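Side-chain contacts in monosaccharide ABC transporter substrate-binding protein, CUT2 family (Acidothermus cellulolyticus, PDB 4RU1), which binds myo-inositol in the cleft between its two lobes and probably delivers carbohydrate of this kind to an ABC-type importer: residues Thr27-Gln30 with Phe35-Ile38; Lys55-Pro60 with Ala66-Asp71; Met121-Asp126 with Gly257-Asp262. All coordinates share one frame; numbering follows the deposited sequence.

Contact 1 of 3, residues Thr27-Gln30 with Phe35-Ile38; sequences THQQ and FWDI. With INS (1,2,3,4,5,6-hexahydroxy-cyclohexane), chain M.
The indole of W36 is covered on one face by T27 and Q29, and F35 lies against its opposite face. Q29 CB sits over the five-membered ring, 3.7 Å from the centroid, a CH-pi contact. T27 CB stands over the six-membered ring in a second, longer one. Q29 CG is anti to the backbone N (chi1 167°), and the extended chain runs from over the five-membered ring back to W36 CB, where the amide carbon Q29 CD comes within 3.4 Å. The edge of the indole, led by CZ2, points at the imidazole face of H28 in a T-shaped pair, with the planes at 81°.

The bound inositol lies at the edges of both rings. H28 NE2 donates to INS O5 at 3.0 Å, near the imidazole plane. The same NE2 is hydrogen-bonded to INS O4 at 3.3 Å, where either atom could donate. W36 NE1 donates to INS O4 at 3.0 Å with a bent N-H...O angle of 142°. One face of F35 lies against the cyclohexane ring, with INS C1 over its centre. A water accepts from Q30 N at 2.8 Å, is hydrogen-bonded to INS O4 and takes a weak bond from W36 NE1.

Second-shell residues hold the first shell. H28 ND1 is hydrogen-bonded to T83 OG1, and Y56 holds the polar ends of T27 and Q29. T27 OG1 also accepts from Q29 N, forming an ST turn. With ND1 engaged by T83 and the indole against its face, the imidazole is held against rotation, and both rings share the O4 hydroxyl.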
loop_
_atom_site.group_PDB
_atom_site.type_symbol
_atom_site.label_atom_id
_atom_site.label_comp_id
_atom_site.label_asym_id
_atom_site.label_seq_id
_atom_site.Cartn_x
_atom_site.Cartn_y
_atom_site.Cartn_z
ATOM N N THR A 27 -10.790 -1.250 -5.247
ATOM C CA THR A 27 -9.877 -1.236 -4.136
ATOM C C THR A 27 -10.617 -1.181 -2.773
ATOM O O THR A 27 -11.832 -1.196 -2.653
ATOM C CB THR A 27 -8.925 -0.053 -4.246
ATOM O OG1 THR A 27 -9.593 1.070 -3.674
ATOM C CG2 THR A 27 -8.492 0.213 -5.649
ATOM N N HIS A 28 -9.806 -1.253 -1.729
ATOM C CA HIS A 28 -10.230 -1.179 -0.327
ATOM C C HIS A 28 -10.013 0.179 0.319
ATOM O O HIS A 28 -10.090 0.260 1.527
ATOM C CB HIS A 28 -9.481 -2.250 0.449
ATOM C CG HIS A 28 -7.980 -2.080 0.420
ATOM N ND1 HIS A 28 -7.204 -2.650 -0.581
ATOM C CD2 HIS A 28 -7.124 -1.457 1.247
ATOM C CE1 HIS A 28 -5.946 -2.383 -0.356
ATOM N NE2 HIS A 28 -5.864 -1.643 0.732
ATOM N N GLN A 29 -9.737 1.217 -0.510
ATOM C CA GLN A 29 -9.443 2.583 -0.088
ATOM C C GLN A 29 -10.469 3.031 0.975
ATOM O O GLN A 29 -11.703 2.950 0.735
ATOM C CB GLN A 29 -9.465 3.508 -1.279
ATOM C CG GLN A 29 -9.480 4.958 -0.892
ATOM C CD GLN A 29 -9.484 5.892 -2.033
ATOM O OE1 GLN A 29 -9.771 5.530 -3.162
ATOM N NE2 GLN A 29 -9.107 7.125 -1.763
ATOM N N GLN A 30 -9.954 3.447 2.120
ATOM C CA GLN A 30 -10.779 4.202 3.076
ATOM C C GLN A 30 -10.969 5.585 2.520
ATOM O O GLN A 30 -9.998 6.243 2.104
ATOM C CB GLN A 30 -10.057 4.298 4.394
ATOM C CG GLN A 30 -10.738 5.138 5.442
ATOM C CD GLN A 30 -11.902 4.391 6.085
ATOM O OE1 GLN A 30 -11.824 3.195 6.371
ATOM N NE2 GLN A 30 -12.988 5.092 6.300
ATOM N N PHE A 35 -3.120 8.059 -0.182
ATOM C CA PHE A 35 -2.246 7.114 -0.877
ATOM C C PHE A 35 -2.841 6.706 -2.190
ATOM O O PHE A 35 -2.156 6.605 -3.175
ATOM C CB PHE A 35 -2.054 5.843 -0.046
ATOM C CG PHE A 35 -1.386 4.726 -0.787
ATOM C CD1 PHE A 35 -0.041 4.677 -0.905
ATOM C CD2 PHE A 35 -2.146 3.651 -1.244
ATOM C CE1 PHE A 35 0.568 3.577 -1.543
ATOM C CE2 PHE A 35 -1.572 2.594 -1.879
ATOM C CZ PHE A 35 -0.208 2.589 -2.050
ATOM N N TRP A 36 -4.147 6.569 -2.225
ATOM C CA TRP A 36 -4.894 5.953 -3.341
ATOM C C TRP A 36 -4.966 7.005 -4.485
ATOM O O TRP A 36 -5.216 6.661 -5.649
ATOM C CB TRP A 36 -6.266 5.436 -2.884
ATOM C CG TRP A 36 -6.080 4.270 -2.035
ATOM C CD1 TRP A 36 -5.960 4.248 -0.641
ATOM C CD2 TRP A 36 -5.759 2.961 -2.478
ATOM N NE1 TRP A 36 -5.631 2.950 -0.210
ATOM C CE2 TRP A 36 -5.483 2.166 -1.333
ATOM C CE3 TRP A 36 -5.670 2.347 -3.756
ATOM C CZ2 TRP A 36 -5.163 0.812 -1.454
ATOM C CZ3 TRP A 36 -5.347 1.019 -3.832
ATOM C CH2 TRP A 36 -5.066 0.282 -2.719
ATOM N N ASP A 37 -4.820 8.305 -4.161
ATOM C CA ASP A 37 -4.723 9.324 -5.241
ATOM C C ASP A 37 -3.473 9.072 -6.105
ATOM O O ASP A 37 -3.532 9.288 -7.318
ATOM C CB ASP A 37 -4.748 10.750 -4.665
ATOM C CG ASP A 37 -6.055 11.046 -3.818
ATOM O OD1 ASP A 37 -7.138 10.525 -4.155
ATOM O OD2 ASP A 37 -5.944 11.808 -2.831
ATOM N N ILE A 38 -2.379 8.568 -5.527
ATOM C CA ILE A 38 -1.209 8.317 -6.348
ATOM C C ILE A 38 -1.446 7.079 -7.210
ATOM O O ILE A 38 -1.071 7.048 -8.376
ATOM C CB ILE A 38 0.056 8.113 -5.468
ATOM C CG1 ILE A 38 0.211 9.203 -4.384
ATOM C CG2 ILE A 38 1.259 8.071 -6.375
ATOM C CD1 ILE A 38 1.063 8.761 -3.175
HETATM C C1 INS M . -0.371 1.559 1.930
HETATM C C2 INS M . -1.138 2.377 2.958
HETATM C C3 INS M . -2.616 2.411 2.568
HETATM C C4 INS M . -3.196 1.040 2.303
HETATM C C5 INS M . -2.439 0.308 1.241
HETATM C C6 INS M . -0.967 0.209 1.534
HETATM O O1 INS M . 1.020 1.423 2.258
HETATM O O2 INS M . -1.044 1.641 4.190
HETATM O O3 INS M . -3.297 3.022 3.682
HETATM O O4 INS M . -4.595 1.136 1.935
HETATM O O5 INS M . -2.904 -1.049 1.066
HETATM O O6 INS M . -0.243 -0.394 0.422
HETATM O O HOH W 1 -7.263 2.860 2.764
#

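Contact 2 of 3, residues Lys55-Pro60 with Ala66-Asp71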
loop_
_atom_site.group_PDB
_atom_site.type_symbol
_atom_site.label_atom_id
_atom_site.label_comp_id
_atom_site.label_asym_id
_atom_site.label_seq_id
_atom_site.Cartn_x
_atom_site.Cartn_y
_atom_site.Cartn_z
ATOM N N LYS A 55 -13.018 2.696 -14.682
ATOM C CA LYS A 55 -14.058 2.809 -13.683
ATOM C C LYS A 55 -13.427 2.450 -12.343
ATOM O O LYS A 55 -13.046 1.322 -12.097
ATOM C CB LYS A 55 -15.227 1.875 -14.020
ATOM C CG LYS A 55 -15.961 2.239 -15.303
ATOM C CD LYS A 55 -16.907 1.146 -15.772
ATOM C CE LYS A 55 -18.328 1.355 -15.282
ATOM N NZ LYS A 55 -19.208 0.156 -15.456
ATOM N N TYR A 56 -13.337 3.439 -11.476
ATOM C CA TYR A 56 -12.730 3.256 -10.155
ATOM C C TYR A 56 -13.774 3.148 -9.083
ATOM O O TYR A 56 -14.664 4.024 -9.025
ATOM C CB TYR A 56 -11.755 4.372 -9.821
ATOM C CG TYR A 56 -10.995 4.194 -8.489
ATOM C CD1 TYR A 56 -11.581 4.579 -7.326
ATOM C CD2 TYR A 56 -9.779 3.587 -8.412
ATOM C CE1 TYR A 56 -10.970 4.436 -6.078
ATOM C CE2 TYR A 56 -9.111 3.444 -7.180
ATOM C CZ TYR A 56 -9.724 3.811 -6.001
ATOM O OH TYR A 56 -9.040 3.671 -4.788
ATOM N N SER A 57 -13.704 2.096 -8.239
ATOM C CA SER A 57 -14.617 1.922 -7.126
ATOM C C SER A 57 -13.879 1.366 -5.926
ATOM O O SER A 57 -12.782 0.761 -6.006
ATOM C CB SER A 57 -15.765 1.034 -7.478
ATOM O OG SER A 57 -15.418 -0.247 -7.894
ATOM N N ASN A 58 -14.432 1.641 -4.770
ATOM C CA ASN A 58 -13.781 1.256 -3.537
ATOM C C ASN A 58 -14.687 1.134 -2.346
ATOM O O ASN A 58 -15.705 1.839 -2.223
ATOM C CB ASN A 58 -12.658 2.241 -3.150
ATOM C CG ASN A 58 -13.187 3.657 -2.831
ATOM O OD1 ASN A 58 -13.706 4.318 -3.746
ATOM N ND2 ASN A 58 -13.147 4.081 -1.559
ATOM N N ASP A 59 -14.266 0.262 -1.430
ATOM C CA ASP A 59 -14.926 0.197 -0.134
ATOM C C ASP A 59 -14.029 -0.475 0.874
ATOM O O ASP A 59 -13.540 -1.570 0.628
ATOM C CB ASP A 59 -16.250 -0.552 -0.273
ATOM C CG ASP A 59 -17.263 -0.139 0.836
ATOM O OD1 ASP A 59 -16.976 -0.389 2.029
ATOM O OD2 ASP A 59 -18.320 0.349 0.509
ATOM N N PRO A 60 -13.879 0.156 2.065
ATOM C CA PRO A 60 -13.018 -0.504 3.063
ATOM C C PRO A 60 -13.667 -1.708 3.783
ATOM O O PRO A 60 -13.026 -2.340 4.645
ATOM C CB PRO A 60 -12.734 0.661 4.042
ATOM C CG PRO A 60 -13.986 1.480 3.978
ATOM C CD PRO A 60 -14.330 1.477 2.497
ATOM N N ALA A 66 -16.308 -7.078 -2.347
ATOM C CA ALA A 66 -16.738 -8.246 -3.091
ATOM C C ALA A 66 -17.875 -7.853 -4.022
ATOM O O ALA A 66 -17.934 -8.318 -5.146
ATOM C CB ALA A 66 -17.180 -9.325 -2.135
ATOM N N VAL A 67 -18.869 -7.156 -3.495
ATOM C CA VAL A 67 -20.023 -6.769 -4.281
ATOM C C VAL A 67 -19.594 -5.891 -5.453
ATOM O O VAL A 67 -20.106 -6.003 -6.527
ATOM C CB VAL A 67 -21.031 -6.068 -3.368
ATOM C CG1 VAL A 67 -22.213 -5.508 -4.140
ATOM C CG2 VAL A 67 -21.572 -7.056 -2.338
ATOM N N LEU A 68 -18.642 -4.978 -5.237
ATOM C CA LEU A 68 -18.093 -4.170 -6.343
ATOM C C LEU A 68 -17.500 -5.076 -7.453
ATOM O O LEU A 68 -17.591 -4.682 -8.588
ATOM C CB LEU A 68 -17.058 -3.152 -5.829
ATOM C CG LEU A 68 -17.507 -2.067 -4.845
ATOM C CD1 LEU A 68 -16.282 -1.334 -4.438
ATOM C CD2 LEU A 68 -18.571 -1.140 -5.415
ATOM N N ILE A 69 -16.854 -6.194 -7.129
ATOM C CA ILE A 69 -16.305 -7.127 -8.150
ATOM C C ILE A 69 -17.459 -7.679 -8.956
ATOM O O ILE A 69 -17.376 -7.672 -10.188
ATOM C CB ILE A 69 -15.466 -8.270 -7.552
ATOM C CG1 ILE A 69 -14.253 -7.681 -6.840
ATOM C CG2 ILE A 69 -14.988 -9.199 -8.640
ATOM C CD1 ILE A 69 -13.550 -8.602 -5.868
ATOM N N GLN A 70 -18.500 -8.162 -8.266
ATOM C CA GLN A 70 -19.744 -8.634 -8.924
ATOM C C GLN A 70 -20.395 -7.614 -9.869
ATOM O O GLN A 70 -20.801 -7.963 -10.987
ATOM C CB GLN A 70 -20.691 -9.200 -7.857
ATOM C CG GLN A 70 -20.073 -10.405 -7.125
ATOM C CD GLN A 70 -20.867 -10.980 -5.943
ATOM O OE1 GLN A 70 -21.292 -10.267 -5.034
ATOM N NE2 GLN A 70 -21.009 -12.302 -5.928
ATOM N N ASP A 71 -20.447 -6.341 -9.438
ATOM C CA ASP A 71 -20.990 -5.202 -10.245
ATOM C C ASP A 71 -20.237 -5.162 -11.534
ATOM O O ASP A 71 -20.826 -5.135 -12.569
ATOM C CB ASP A 71 -20.912 -3.815 -9.619
ATOM C CG ASP A 71 -21.739 -3.670 -8.301
ATOM O OD1 ASP A 71 -22.663 -4.503 -8.026
ATOM O OD2 ASP A 71 -21.435 -2.653 -7.602
HETATM O O HOH W 2 -17.387 -1.999 -9.143
#
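Strand 52-58 is an edge strand of the parallel sheet of the lobe that holds the N-terminus, and helix 62-74 follows it directly and packs back over it. L68 carries the contact from the helix. It projects toward the strand at S57, and the two residues have the closest CA pair of the segments, 7.1 Å apart. L68 CG is anti to its own carbonyl carbon (chi1 -62°), and the chain beyond is extended (chi2 175°), which carries CD1 out to the strand backbone. CD1 rests against that backbone at N58: it lies 3.5 Å from N58 N and 3.6 Å from N58 C. D59 N is 4.0 Å from L68 CD1, and the CB of D59 is a little farther.

S57 meets the leucine from the strand side. Its OG is 3.7 Å from L68 CD1, and its CB lies alongside both methyls. This is one step of the strand-helix alternation of the periplasmic binding protein fold, in which helices cover the faces of a parallel sheet. A water beside the leucine joins the two segments. It donates to L68 O at 2.7 Å and is hydrogen-bonded to S57 OG at 2.9 Å, so the serine hydroxyl and the helix carbonyl are linked through it.

Replacing L68 with an alanine would probably open a gap over the N58 backbone and leave S57 without its apolar neighbour. N58 points away from the helix, and its ND2 is hydrogen-bonded to Q29 O. D59 OD1 accepts from D61 N near the start of the helix. On the other side of helix 62-74, I69 packs on A93 and I94 of helix 87-99.

Contact 3 of 3, residues Met121-Asp126 with Gly257-Asp262; sequences MYFGQD and GYEAVD
F123 and E259 make most of this contact. E259 CB lies over one face of the phenyl ring, 3.7 Å from its centroid and 20° off the normal, in a CH-pi contact. It is displaced toward the rim, nearest CD2 at 3.5 Å. E259 CG follows along the same rim, 4.1 Å from both F123 CD2 and F123 CE2. The aliphatic part of the glutamate meets the ring; beyond CG the chain bends (chi2 -58°), and the carboxylate plane is 34° from the ring plane. A260 adds a looser contact: its N is 4.4 Å from F123 CD1.

The next shell sets the ring in place. F123 sits on strand 121-124, which is hydrogen-bonded through its backbone to A106 and N108 on one side and to V280 on the other. The F123 side chain also touches V105 of strand 104-107 and S263 of the same helix as E259. Helix 253-270 is pinned further out, where V261 packs on A43 and A46 of helix 35-49 and Y258 OH is hydrogen-bonded to K49 NZ.

Helix and sheet thus meet here through carbon-to-ring contact. No hydrogen bond crosses between 121-126 and 257-262, and the join rests on dispersion and shape.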
loop_
_atom_site.group_PDB
_atom_site.type_symbol
_atom_site.label_atom_id
_atom_site.label_comp_id
_atom_site.label_asym_id
_atom_site.label_seq_id
_atom_site.Cartn_x
_atom_site.Cartn_y
_atom_site.Cartn_z
ATOM N N MET A 121 -1.886 -11.916 -12.919
ATOM C CA MET A 121 -0.651 -11.203 -12.596
ATOM C C MET A 121 -0.840 -10.457 -11.255
ATOM O O MET A 121 -1.983 -10.283 -10.781
ATOM C CB MET A 121 -0.382 -10.172 -13.627
ATOM C CG MET A 121 -0.027 -10.574 -15.046
ATOM S SD MET A 121 0.204 -9.313 -16.290
ATOM C CE MET A 121 -1.361 -9.426 -17.244
ATOM N N TYR A 122 0.236 -9.975 -10.669
ATOM C CA TYR A 122 0.160 -9.182 -9.469
ATOM C C TYR A 122 1.222 -8.135 -9.491
ATOM O O TYR A 122 2.363 -8.448 -9.883
ATOM C CB TYR A 122 0.431 -10.001 -8.212
ATOM C CG TYR A 122 0.249 -9.260 -6.881
ATOM C CD1 TYR A 122 -0.944 -9.193 -6.199
ATOM C CD2 TYR A 122 1.339 -8.633 -6.284
ATOM C CE1 TYR A 122 -1.080 -8.460 -5.012
ATOM C CE2 TYR A 122 1.220 -7.876 -5.077
ATOM C CZ TYR A 122 -0.016 -7.844 -4.442
ATOM O OH TYR A 122 -0.176 -7.219 -3.235
ATOM N N PHE A 123 0.911 -6.909 -9.092
ATOM C CA PHE A 123 1.876 -5.751 -8.980
ATOM C C PHE A 123 1.852 -5.174 -7.577
ATOM O O PHE A 123 0.789 -4.724 -7.089
ATOM C CB PHE A 123 1.507 -4.644 -10.013
ATOM C CG PHE A 123 1.567 -5.139 -11.437
ATOM C CD1 PHE A 123 0.488 -5.775 -11.962
ATOM C CD2 PHE A 123 2.772 -5.147 -12.146
ATOM C CE1 PHE A 123 0.558 -6.327 -13.244
ATOM C CE2 PHE A 123 2.846 -5.689 -13.421
ATOM C CZ PHE A 123 1.721 -6.274 -13.947
ATOM N N GLY A 124 3.014 -5.211 -6.923
ATOM C CA GLY A 124 3.218 -4.561 -5.648
ATOM C C GLY A 124 4.471 -4.963 -5.022
ATOM O O GLY A 124 5.338 -5.600 -5.648
ATOM N N GLN A 125 4.572 -4.715 -3.724
ATOM C CA GLN A 125 5.783 -5.123 -3.020
ATOM C C GLN A 125 5.481 -6.240 -2.055
ATOM O O GLN A 125 4.330 -6.394 -1.552
ATOM C CB GLN A 125 6.477 -3.906 -2.396
ATOM C CG GLN A 125 6.443 -3.704 -0.919
ATOM C CD GLN A 125 6.786 -2.311 -0.467
ATOM O OE1 GLN A 125 7.553 -1.625 -1.132
ATOM N NE2 GLN A 125 6.225 -1.898 0.641
ATOM N N ASP A 126 6.499 -7.056 -1.801
ATOM C CA ASP A 126 6.347 -8.179 -0.948
ATOM C C ASP A 126 6.476 -7.608 0.447
ATOM O O ASP A 126 7.545 -7.116 0.833
ATOM C CB ASP A 126 7.468 -9.215 -1.237
ATOM C CG ASP A 126 7.347 -10.467 -0.336
ATOM O OD1 ASP A 126 6.968 -10.365 0.848
ATOM O OD2 ASP A 126 7.693 -11.574 -0.777
ATOM N N GLY A 257 -0.651 1.215 -9.917
ATOM C CA GLY A 257 -1.875 1.587 -10.661
ATOM C C GLY A 257 -1.680 1.617 -12.143
ATOM O O GLY A 257 -2.521 1.130 -12.894
ATOM N N TYR A 258 -0.535 2.134 -12.591
ATOM C CA TYR A 258 -0.207 2.127 -13.994
ATOM C C TYR A 258 -0.144 0.751 -14.605
ATOM O O TYR A 258 -0.718 0.461 -15.677
ATOM C CB TYR A 258 1.122 2.921 -14.248
ATOM C CG TYR A 258 1.552 2.949 -15.697
ATOM C CD1 TYR A 258 2.284 1.900 -16.243
ATOM C CD2 TYR A 258 1.284 4.064 -16.512
ATOM C CE1 TYR A 258 2.708 1.924 -17.580
ATOM C CE2 TYR A 258 1.717 4.107 -17.837
ATOM C CZ TYR A 258 2.414 3.043 -18.366
ATOM O OH TYR A 258 2.879 3.142 -19.674
ATOM N N GLU A 259 0.591 -0.123 -13.950
ATOM C CA GLU A 259 0.736 -1.449 -14.512
ATOM C C GLU A 259 -0.525 -2.303 -14.439
ATOM O O GLU A 259 -0.756 -3.185 -15.309
ATOM C CB GLU A 259 1.862 -2.211 -13.849
ATOM C CG GLU A 259 3.289 -1.619 -14.076
ATOM C CD GLU A 259 3.687 -1.506 -15.578
ATOM O OE1 GLU A 259 3.184 -2.361 -16.334
ATOM O OE2 GLU A 259 4.507 -0.652 -15.927
ATOM N N ALA A 260 -1.329 -2.080 -13.398
ATOM C CA ALA A 260 -2.598 -2.794 -13.308
ATOM C C ALA A 260 -3.370 -2.583 -14.589
ATOM O O ALA A 260 -3.895 -3.504 -15.165
ATOM C CB ALA A 260 -3.432 -2.310 -12.126
ATOM N N VAL A 261 -3.376 -1.358 -15.083
ATOM C CA VAL A 261 -4.103 -1.014 -16.293
ATOM C C VAL A 261 -3.332 -1.502 -17.540
ATOM O O VAL A 261 -3.920 -2.162 -18.420
ATOM C CB VAL A 261 -4.458 0.458 -16.385
ATOM C CG1 VAL A 261 -5.034 0.783 -17.749
ATOM C CG2 VAL A 261 -5.401 0.808 -15.266
ATOM N N ASP A 262 -2.073 -1.113 -17.680
ATOM C CA ASP A 262 -1.303 -1.395 -18.899
ATOM C C ASP A 262 -1.070 -2.874 -19.140
ATOM O O ASP A 262 -1.018 -3.307 -20.315
ATOM C CB ASP A 262 0.009 -0.598 -18.872
ATOM C CG ASP A 262 0.601 -0.419 -20.237
ATOM O OD1 ASP A 262 -0.057 0.209 -21.096
ATOM O OD2 ASP A 262 1.773 -0.805 -20.482
#

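Overall arrangement
The three contacts lie on the same lobe and follow one another along the chain. Contact 1 is the one at the ligand, through H28, F35 and W36. Contact 2 backs it directly: the two centres are about 12 Å apart, and Y56 OH is hydrogen-bonded to Q29 OE1 at 2.6 Å and to T27 OG1 at 2.9 Å. Contact 3 touches neither. Its centre is about 14 Å from that of contact 1 and about 18 Å from that of contact 2, but strands 52-58 and 121-124 belong to the same parallel sheet. The side chain of N58 is about 10 Å from the inositol, and that of F123 about 11 Å.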